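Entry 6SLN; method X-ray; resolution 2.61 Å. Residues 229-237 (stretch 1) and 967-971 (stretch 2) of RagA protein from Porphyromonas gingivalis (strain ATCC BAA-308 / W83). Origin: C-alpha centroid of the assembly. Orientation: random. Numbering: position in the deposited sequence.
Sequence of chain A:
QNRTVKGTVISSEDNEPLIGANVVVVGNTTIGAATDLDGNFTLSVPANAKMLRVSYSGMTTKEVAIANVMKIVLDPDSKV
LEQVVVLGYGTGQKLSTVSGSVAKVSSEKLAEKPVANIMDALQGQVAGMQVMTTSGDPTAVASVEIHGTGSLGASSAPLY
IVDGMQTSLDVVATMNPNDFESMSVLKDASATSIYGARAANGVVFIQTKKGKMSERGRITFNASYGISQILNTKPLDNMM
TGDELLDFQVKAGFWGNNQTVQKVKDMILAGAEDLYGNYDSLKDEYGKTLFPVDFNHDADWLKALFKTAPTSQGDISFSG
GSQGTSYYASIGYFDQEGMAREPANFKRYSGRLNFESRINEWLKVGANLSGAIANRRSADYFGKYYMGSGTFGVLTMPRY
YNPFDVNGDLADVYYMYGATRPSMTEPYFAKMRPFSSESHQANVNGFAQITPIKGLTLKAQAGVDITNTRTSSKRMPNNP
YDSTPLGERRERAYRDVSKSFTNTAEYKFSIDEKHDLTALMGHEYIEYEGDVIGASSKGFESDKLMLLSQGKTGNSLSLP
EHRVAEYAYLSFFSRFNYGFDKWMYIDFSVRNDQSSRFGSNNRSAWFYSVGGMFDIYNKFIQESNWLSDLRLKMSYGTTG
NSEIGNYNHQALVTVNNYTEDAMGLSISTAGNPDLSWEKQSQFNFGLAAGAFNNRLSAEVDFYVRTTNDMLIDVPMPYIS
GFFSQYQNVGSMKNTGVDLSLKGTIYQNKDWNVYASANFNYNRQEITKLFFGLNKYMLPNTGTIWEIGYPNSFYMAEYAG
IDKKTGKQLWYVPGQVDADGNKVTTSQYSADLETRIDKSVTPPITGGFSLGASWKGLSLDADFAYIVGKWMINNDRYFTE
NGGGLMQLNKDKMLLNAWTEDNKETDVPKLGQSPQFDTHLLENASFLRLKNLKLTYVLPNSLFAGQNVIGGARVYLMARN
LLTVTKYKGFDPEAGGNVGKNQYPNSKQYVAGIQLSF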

# COMPACT_ATOMS: atom_id res chain seq x y z
N GLN A 229 15.64 -13.60 31.23
CA GLN A 229 16.82 -12.82 31.54
C GLN A 229 17.97 -13.16 30.59
O GLN A 229 18.00 -14.24 29.99
N ILE A 230 18.92 -12.24 30.47
CA ILE A 230 20.14 -12.48 29.70
C ILE A 230 20.98 -13.53 30.42
O ILE A 230 21.18 -13.46 31.64
N LEU A 231 21.41 -14.57 29.69
CA LEU A 231 21.80 -15.80 30.39
C LEU A 231 23.24 -15.81 30.87
O LEU A 231 23.61 -16.72 31.62
N ASN A 232 24.07 -14.86 30.46
CA ASN A 232 25.45 -14.88 30.91
C ASN A 232 25.94 -13.44 31.04
O ASN A 232 25.70 -12.63 30.13
N THR A 233 26.62 -13.14 32.15
CA THR A 233 27.09 -11.78 32.42
C THR A 233 28.60 -11.67 32.46
O THR A 233 29.13 -10.54 32.55
N LYS A 234 29.32 -12.78 32.34
CA LYS A 234 30.78 -12.79 32.43
C LYS A 234 31.48 -11.75 31.55
O LYS A 234 32.49 -11.19 32.02
N PRO A 235 31.07 -11.48 30.31
CA PRO A 235 31.80 -10.47 29.51
C PRO A 235 31.90 -9.14 30.21
O PRO A 235 32.79 -8.35 29.89
N LEU A 236 30.99 -8.85 31.14
CA LEU A 236 31.04 -7.57 31.82
C LEU A 236 32.14 -7.51 32.87
O LEU A 236 32.70 -6.43 33.11
N ASP A 237 32.50 -8.66 33.47
CA ASP A 237 33.38 -8.68 34.64
C ASP A 237 34.68 -7.93 34.38
O ASP A 237 35.12 -7.13 35.21
N TYR A 967 33.58 -19.83 25.82
CA TYR A 967 33.42 -18.70 24.91
C TYR A 967 33.35 -17.40 25.70
O TYR A 967 32.48 -17.23 26.54
N LYS A 968 34.25 -16.48 25.40
CA LYS A 968 34.36 -15.22 26.14
C LYS A 968 33.38 -14.16 25.67
O LYS A 968 33.46 -13.02 26.13
N GLY A 969 32.45 -14.50 24.77
CA GLY A 969 31.30 -13.66 24.50
C GLY A 969 30.06 -14.12 25.25
O GLY A 969 30.08 -15.04 26.07
N PHE A 970 28.94 -13.47 24.94
CA PHE A 970 27.74 -13.69 25.75
C PHE A 970 27.16 -15.08 25.51
O PHE A 970 26.82 -15.80 26.46
N ASP A 971 27.04 -15.47 24.26
CA ASP A 971 26.37 -16.73 23.94
C ASP A 971 27.17 -17.50 22.89
O ASP A 971 27.29 -17.04 21.74

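This is a small, mostly apolar contact in which one aromatic ring, Phe970, is received by side chains from a strand end and the turn after it, with a single side-chain amide tying the two backbones together. It joins segments more than 700 residues apart and buries 334 Å² in all, of which Phe970 supplies the largest share.

Phe970 leaves its backbone sideways, but chi1 in m and chi2 near 86° carry the ring in among the residues of the first stretch. Pro235 points toward it and covers one face: CG sits 3.7 Å from the ring centroid, only 5° off the normal, a CH-pi contact, while CB lies 3.9 Å from Phe970 CE1. The same Pro235 CG reaches Gly969 C at 3.8 Å, so the proline ring packs on backbone as well as on the aromatic. Two aliphatic side chains approach obliquely. Ile230, t at both chi angles, extends CD1 to 3.9 Å from Phe970 CD2; Leu236, with chi1 in m and chi2 off its wells at 122°, brings CD1 to 4.0 Å from CE2 of Phe970. Both start sideways and reach the ring through their ends.

The polar element is Asn232, whose CA-to-CB bond points toward the second stretch and whose chi1 is t. Its ND2 donates to Phe970 O at 3.3 Å, with Leu231 CD1 3.9 Å from that same Phe970 O. At its other end, Asn232 OD1 accepts a weak capping bond from Lys234 N at 3.4 Å, so one amide both ties the stretches and caps the turn that presents Pro235.

Gly969 has a local reason for lacking a side chain: a CB there would point away from the first stretch and fall 2.5 Å from Tyr967 CE2. Thr233 also points away, and Lys234 stays clear of the contact.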

# COMPACT_ATOMS: atom_id res chain seq x y z
CB GLN A 229 17.27 -13.06 32.97
CG GLN A 229 16.14 -13.13 33.94
CD GLN A 229 16.64 -13.50 35.31
OE1 GLN A 229 17.78 -13.95 35.47
NE2 GLN A 229 15.80 -13.31 36.32
CB ILE A 230 20.89 -11.15 29.47
CG1 ILE A 230 22.02 -11.29 28.45
CG2 ILE A 230 21.49 -10.64 30.73
CD1 ILE A 230 22.84 -10.00 28.34
CB LEU A 231 21.55 -17.05 29.52
CG LEU A 231 21.95 -17.32 28.06
CD1 LEU A 231 23.45 -17.17 27.73
CD2 LEU A 231 21.49 -18.72 27.74
CB ASN A 232 26.32 -15.69 29.94
CG ASN A 232 27.79 -15.52 30.19
OD1 ASN A 232 28.29 -15.83 31.27
ND2 ASN A 232 28.51 -15.05 29.18
CB THR A 233 26.48 -11.24 33.73
OG1 THR A 233 26.59 -12.20 34.80
CG2 THR A 233 25.01 -10.91 33.49
CB LYS A 234 31.31 -14.19 32.09
CG LYS A 234 31.24 -15.16 33.26
CD LYS A 234 31.77 -16.55 32.89
CE LYS A 234 33.26 -16.69 33.22
NZ LYS A 234 33.72 -18.10 33.06
CB PRO A 235 30.96 -10.36 28.22
CG PRO A 235 30.30 -11.66 28.09
CD PRO A 235 30.01 -12.12 29.50
CB LEU A 236 29.68 -7.26 32.44
CG LEU A 236 28.68 -6.92 31.34
CD1 LEU A 236 27.46 -7.84 31.36
CD2 LEU A 236 28.28 -5.48 31.47
CB ASP A 237 33.69 -10.13 35.04
CG ASP A 237 32.46 -10.90 35.55
OD1 ASP A 237 31.33 -10.35 35.55
OD2 ASP A 237 32.62 -12.07 35.96
CB TYR A 967 32.17 -18.87 24.06
CG TYR A 967 32.10 -17.83 22.98
CD1 TYR A 967 33.08 -17.78 22.00
CD2 TYR A 967 31.09 -16.88 22.93
CE1 TYR A 967 33.06 -16.83 21.00
CE2 TYR A 967 31.06 -15.91 21.92
CZ TYR A 967 32.05 -15.89 20.96
OH TYR A 967 32.06 -14.95 19.95
CB LYS A 968 35.80 -14.68 26.04
CG LYS A 968 36.87 -15.62 26.61
CD LYS A 968 38.21 -15.48 25.89
CE LYS A 968 38.86 -16.87 25.62
NZ LYS A 968 37.97 -17.89 24.90
CB PHE A 970 26.70 -12.62 25.44
CG PHE A 970 27.02 -11.28 26.04
CD1 PHE A 970 27.84 -10.38 25.36
CD2 PHE A 970 26.48 -10.90 27.27
CE1 PHE A 970 28.11 -9.13 25.91
CE2 PHE A 970 26.75 -9.67 27.82
CZ PHE A 970 27.58 -8.78 27.13
CB ASP A 971 24.94 -16.46 23.45
CG ASP A 971 24.11 -17.73 23.29
OD1 ASP A 971 24.64 -18.85 23.55
OD2 ASP A 971 22.92 -17.62 22.90